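Local coordinates for protein fructose transport system repressor FruR (Pseudomonas putida, PDB 3O74) that probably binds specific DNA sequences as a LacI-family dual transcriptional regulator, acting as repressor or activator, with fructose 1-phosphate as its preferred effector, at residues D104-R109 and R138-E144; L111-L115 and D182-T186. Numbering follows the deposited sequence.

Contact 1 (D104-R109 and R138-E144); sequences DRDASR and RAGGFDE
Two helices can approach closely where one presents glycine to the other, as Gly-140 and Gly-141 do between 104-109 and 138-144, on helices flanking the sheet of a LacI-family, periplasmic-binding-protein-like alpha/beta domain. Their alpha-helical axes come within 6.9 Å and cross at -40°, running roughly the same way. Gly-141 CA lies 4.3 Å from Arg-109 CA. CA-H...O contacts join Gly-141 CA to Arg-105 O (3.3 Å) and Arg-109 CA to Gly-141 O (3.4 Å); a CB on Gly-141 would hit Arg-105 O. Ser-108, chi1 t, hydrogen-bonds through OG to Arg-138 O (2.5 Å). Arg-138 is extended (m, t, t); its NH2 makes a 3.1 Å salt bridge to OD2 of Asp-104 (chi1 m), its NE a weak 3.1 Å hydrogen bond to the same OD2; OD1 pairs with Arg-263. Arg-105, chi1 and chi2 t, lays a guanidinium face over Gly-140 CA (NH2 at 3.5 Å); its NH1 makes a long salt bridge to Glu-144 OE1 (4.0 Å). Arg-109 NH1 makes an intrahelical salt bridge to Asp-106 OD1 (2.8 Å, weak hydrogen bond). Phe-142 (chi1 t) keeps CB 3.8 Å from Ser-108 OG, its ring on strands 122-128 and 152-158; Asp-104, Ser-108 and Arg-138 touch Phe-214 of strand 210-214.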
loop_
_atom_site.group_PDB
_atom_site.type_symbol
_atom_site.label_atom_id
_atom_site.label_comp_id
_atom_site.label_asym_id
_atom_site.label_seq_id
_atom_site.Cartn_x
_atom_site.Cartn_y
_atom_site.Cartn_z
ATOM N N ASP B 104 -16.528 -12.043 -7.011
ATOM C CA ASP B 104 -16.013 -11.310 -8.166
ATOM C C ASP B 104 -16.860 -11.404 -9.429
ATOM O O ASP B 104 -17.012 -10.420 -10.150
ATOM C CB ASP B 104 -14.581 -11.744 -8.472
ATOM C CG ASP B 104 -13.588 -11.223 -7.456
ATOM O OD1 ASP B 104 -13.936 -10.284 -6.707
ATOM O OD2 ASP B 104 -12.460 -11.753 -7.411
ATOM N N ARG B 105 -17.404 -12.581 -9.705
ATOM C CA ARG B 105 -18.158 -12.767 -10.935
ATOM C C ARG B 105 -19.365 -11.836 -10.981
ATOM O O ARG B 105 -19.590 -11.148 -11.975
ATOM C CB ARG B 105 -18.602 -14.221 -11.079
ATOM C CG ARG B 105 -19.296 -14.513 -12.390
ATOM C CD ARG B 105 -19.612 -15.997 -12.541
ATOM N NE ARG B 105 -18.958 -16.572 -13.708
ATOM C CZ ARG B 105 -19.498 -16.616 -14.919
ATOM N NH1 ARG B 105 -20.719 -16.124 -15.123
ATOM N NH2 ARG B 105 -18.813 -17.157 -15.920
ATOM N N ASP B 106 -20.134 -11.812 -9.898
ATOM C CA ASP B 106 -21.309 -10.954 -9.822
ATOM C C ASP B 106 -20.927 -9.475 -9.796
ATOM O O ASP B 106 -21.645 -8.631 -10.329
ATOM C CB ASP B 106 -22.152 -11.295 -8.593
ATOM C CG ASP B 106 -23.452 -10.513 -8.545
ATOM O OD1 ASP B 106 -24.315 -10.743 -9.418
ATOM O OD2 ASP B 106 -23.612 -9.667 -7.637
ATOM N N ALA B 107 -19.799 -9.168 -9.166
ATOM C CA ALA B 107 -19.315 -7.797 -9.103
ATOM C C ALA B 107 -18.982 -7.314 -10.508
ATOM O O ALA B 107 -19.272 -6.175 -10.874
ATOM C CB ALA B 107 -18.097 -7.708 -8.209
ATOM N N SER B 108 -18.373 -8.200 -11.289
ATOM C CA SER B 108 -17.975 -7.896 -12.653
ATOM C C SER B 108 -19.191 -7.729 -13.562
ATOM O O SER B 108 -19.205 -6.882 -14.461
ATOM C CB SER B 108 -17.068 -9.001 -13.187
ATOM O OG SER B 108 -16.523 -8.639 -14.437
ATOM N N ARG B 109 -20.216 -8.539 -13.329
ATOM C CA ARG B 109 -21.417 -8.451 -14.143
ATOM C C ARG B 109 -22.094 -7.100 -13.939
ATOM O O ARG B 109 -22.462 -6.431 -14.906
ATOM C CB ARG B 109 -22.387 -9.584 -13.813
ATOM C CG ARG B 109 -23.256 -9.994 -14.991
ATOM C CD ARG B 109 -24.628 -10.490 -14.551
ATOM N NE ARG B 109 -25.488 -9.388 -14.132
ATOM C CZ ARG B 109 -25.748 -9.085 -12.866
ATOM N NH1 ARG B 109 -25.225 -9.812 -11.890
ATOM N NH2 ARG B 109 -26.536 -8.060 -12.577
ATOM N N ARG B 138 -13.816 -12.758 -13.123
ATOM C CA ARG B 138 -14.086 -11.388 -13.541
ATOM C C ARG B 138 -14.352 -11.287 -15.049
ATOM O O ARG B 138 -15.244 -10.560 -15.482
ATOM C CB ARG B 138 -12.952 -10.465 -13.081
ATOM C CG ARG B 138 -12.777 -10.463 -11.556
ATOM C CD ARG B 138 -11.537 -9.709 -11.072
ATOM N NE ARG B 138 -11.363 -9.875 -9.627
ATOM C CZ ARG B 138 -10.377 -9.337 -8.916
ATOM N NH1 ARG B 138 -9.458 -8.592 -9.509
ATOM N NH2 ARG B 138 -10.309 -9.552 -7.611
ATOM N N ALA B 139 -13.591 -12.029 -15.844
ATOM C CA ALA B 139 -13.856 -12.107 -17.276
ATOM C C ALA B 139 -15.201 -12.783 -17.521
ATOM O O ALA B 139 -15.920 -12.442 -18.459
ATOM C CB ALA B 139 -12.748 -12.861 -17.985
ATOM N N GLY B 140 -15.535 -13.746 -16.666
ATOM C CA GLY B 140 -16.783 -14.480 -16.786
ATOM C C GLY B 140 -17.997 -13.603 -16.546
ATOM O O GLY B 140 -18.963 -13.649 -17.307
ATOM N N GLY B 141 -17.947 -12.799 -15.487
ATOM C CA GLY B 141 -19.030 -11.881 -15.180
ATOM C C GLY B 141 -19.194 -10.831 -16.259
ATOM O O GLY B 141 -20.312 -10.443 -16.607
ATOM N N PHE B 142 -18.066 -10.371 -16.790
ATOM C CA PHE B 142 -18.060 -9.408 -17.885
ATOM C C PHE B 142 -18.790 -9.959 -19.115
ATOM O O PHE B 142 -19.625 -9.272 -19.706
ATOM C CB PHE B 142 -16.616 -9.018 -18.227
ATOM C CG PHE B 142 -16.484 -8.146 -19.445
ATOM C CD1 PHE B 142 -16.623 -6.771 -19.351
ATOM C CD2 PHE B 142 -16.195 -8.701 -20.680
ATOM C CE1 PHE B 142 -16.492 -5.967 -20.473
ATOM C CE2 PHE B 142 -16.060 -7.905 -21.802
ATOM C CZ PHE B 142 -16.210 -6.535 -21.699
ATOM N N ASP B 143 -18.487 -11.197 -19.491
ATOM C CA ASP B 143 -19.165 -11.833 -20.623
ATOM C C ASP B 143 -20.660 -11.970 -20.369
ATOM O O ASP B 143 -21.476 -11.715 -21.254
ATOM C CB ASP B 143 -18.575 -13.214 -20.908
ATOM C CG ASP B 143 -17.161 -13.148 -21.446
ATOM O OD1 ASP B 143 -16.734 -12.056 -21.875
ATOM O OD2 ASP B 143 -16.478 -14.194 -21.448
ATOM N N GLU B 144 -21.008 -12.378 -19.153
ATOM C CA GLU B 144 -22.398 -12.606 -18.776
ATOM C C GLU B 144 -23.266 -11.367 -18.989
ATOM O O GLU B 144 -24.415 -11.470 -19.413
ATOM C CB GLU B 144 -22.478 -13.069 -17.320
ATOM C CG GLU B 144 -23.815 -12.811 -16.653
ATOM C CD GLU B 144 -24.741 -14.012 -16.673
ATOM O OE1 GLU B 144 -24.239 -15.155 -16.715
ATOM O OE2 GLU B 144 -25.973 -13.810 -16.631
#

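Contact 2 (L111-L115 and D182-T186); sequences LAASL and DALVT
In the alpha/beta domains of the periplasmic-binding-protein fold, helices cover a largely parallel sheet, and here the helical segment 111-115 lies over strand 183-186. The short axes pass 8.8 Å apart and run nearly antiparallel, at 165°, so the register steps from Leu-115 opposite Ala-183 (CA atoms 6.4 Å apart) to Ala-112 opposite Val-185 (6.7 Å). No hydrogen bond crosses the interface, which is held by apolar contact. Asp-182 precedes the strand and turns to Arg-121 and Ser-122 instead. Ala-183, extended at phi/psi -147/149, points its CB toward the helix, 4.0 Å from CB of Leu-115. Leu-184 directs its side chain away, onto helix 189-201, but its carbonyl O lies 3.4 Å from CD1 of Leu-115. Val-185, chi1 t, faces the helix again and is the hub: its CG1 meets Leu-111 CD2 at 3.9 Å, and its CG2 is 4.2 Å from Ala-112 CA. Thr-186 faces away, toward Leu-192 and Val-195. The two helix leucines reach the strand by different rotamers, Leu-111 with chi1 t and chi2 p, Leu-115 with chi1 m and chi2 t; the latter brings its CD1 to 3.6 Å from CG2 of Val-185.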
loop_
_atom_site.group_PDB
_atom_site.type_symbol
_atom_site.label_atom_id
_atom_site.label_comp_id
_atom_site.label_asym_id
_atom_site.label_seq_id
_atom_site.Cartn_x
_atom_site.Cartn_y
_atom_site.Cartn_z
ATOM N N LEU B 111 -20.699 -4.387 -12.759
ATOM C CA LEU B 111 -19.783 -3.343 -13.197
ATOM C C LEU B 111 -19.947 -3.080 -14.693
ATOM O O LEU B 111 -20.112 -1.936 -15.115
ATOM C CB LEU B 111 -18.338 -3.727 -12.865
ATOM C CG LEU B 111 -17.258 -2.650 -12.981
ATOM C CD1 LEU B 111 -17.635 -1.409 -12.182
ATOM C CD2 LEU B 111 -15.919 -3.201 -12.515
ATOM N N ALA B 112 -19.920 -4.145 -15.488
ATOM C CA ALA B 112 -20.059 -4.020 -16.933
ATOM C C ALA B 112 -21.445 -3.502 -17.313
ATOM O O ALA B 112 -21.582 -2.643 -18.184
ATOM C CB ALA B 112 -19.781 -5.350 -17.610
ATOM N N ALA B 113 -22.470 -4.025 -16.650
ATOM C CA ALA B 113 -23.842 -3.608 -16.912
ATOM C C ALA B 113 -24.032 -2.116 -16.646
ATOM O O ALA B 113 -24.820 -1.453 -17.319
ATOM C CB ALA B 113 -24.812 -4.427 -16.081
ATOM N N SER B 114 -23.305 -1.588 -15.666
ATOM C CA SER B 114 -23.422 -0.173 -15.325
ATOM C C SER B 114 -22.888 0.725 -16.442
ATOM O O SER B 114 -23.314 1.872 -16.579
ATOM C CB SER B 114 -22.733 0.139 -13.990
ATOM O OG SER B 114 -21.325 0.240 -14.131
ATOM N N LEU B 115 -21.960 0.201 -17.239
ATOM C CA LEU B 115 -21.428 0.939 -18.382
ATOM C C LEU B 115 -22.333 0.770 -19.600
ATOM O O LEU B 115 -22.497 1.691 -20.401
ATOM C CB LEU B 115 -20.014 0.465 -18.724
ATOM C CG LEU B 115 -18.997 0.400 -17.581
ATOM C CD1 LEU B 115 -17.601 0.126 -18.122
ATOM C CD2 LEU B 115 -19.017 1.677 -16.756
ATOM N N ASP B 182 -15.826 2.874 -26.327
ATOM C CA ASP B 182 -16.836 3.674 -25.650
ATOM C C ASP B 182 -16.870 3.367 -24.156
ATOM O O ASP B 182 -17.223 4.223 -23.346
ATOM C CB ASP B 182 -18.213 3.446 -26.265
ATOM C CG ASP B 182 -18.377 4.143 -27.601
ATOM O OD1 ASP B 182 -17.450 4.873 -28.016
ATOM O OD2 ASP B 182 -19.438 3.964 -28.233
ATOM N N ALA B 183 -16.489 2.145 -23.797
ATOM C CA ALA B 183 -16.543 1.705 -22.407
ATOM C C ALA B 183 -15.421 0.724 -22.098
ATOM O O ALA B 183 -14.987 -0.037 -22.966
ATOM C CB ALA B 183 -17.899 1.072 -22.098
ATOM N N LEU B 184 -14.960 0.739 -20.855
ATOM C CA LEU B 184 -13.836 -0.096 -20.460
ATOM C C LEU B 184 -13.949 -0.565 -19.017
ATOM O O LEU B 184 -14.242 0.219 -18.114
ATOM C CB LEU B 184 -12.520 0.660 -20.644
ATOM C CG LEU B 184 -11.282 -0.050 -20.093
ATOM C CD1 LEU B 184 -10.926 -1.237 -20.966
ATOM C CD2 LEU B 184 -10.103 0.909 -19.987
ATOM N N VAL B 185 -13.705 -1.854 -18.812
ATOM C CA VAL B 185 -13.615 -2.417 -17.472
ATOM C C VAL B 185 -12.205 -2.941 -17.239
ATOM O O VAL B 185 -11.673 -3.680 -18.067
ATOM C CB VAL B 185 -14.610 -3.573 -17.274
ATOM C CG1 VAL B 185 -14.364 -4.275 -15.942
ATOM C CG2 VAL B 185 -16.037 -3.065 -17.360
ATOM N N THR B 186 -11.593 -2.540 -16.125
ATOM C CA THR B 186 -10.324 -3.123 -15.707
ATOM C C THR B 186 -10.570 -4.026 -14.504
ATOM O O THR B 186 -11.343 -3.683 -13.607
ATOM C CB THR B 186 -9.285 -2.047 -15.338
ATOM O OG1 THR B 186 -9.842 -1.169 -14.354
ATOM C CG2 THR B 186 -8.895 -1.234 -16.560
#

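How the contacts relate
Helix 104-116 illustrates how one helix can serve two kinds of interface in succession. Its first half meets helix 133-144 in contact 1, and its second half descends onto the sheet in contact 2, with the centres about 11 Å apart. Phe-142 joins them: its CD1 lies 3.9 Å from Ala-112 CB and 4.2 Å from Val-185 CG2, so its ring, between helices and sheet, enters the apolar layer over the strand. Phe-214 is a second common neighbour, touching Ser-108 and Leu-111. Contact 2 is wholly buried, contact 1 only partly; there the Arg-138 side chain lies about 4 Å from a glycerol, probably from the crystallisation liquor, though such molecules often mark pockets.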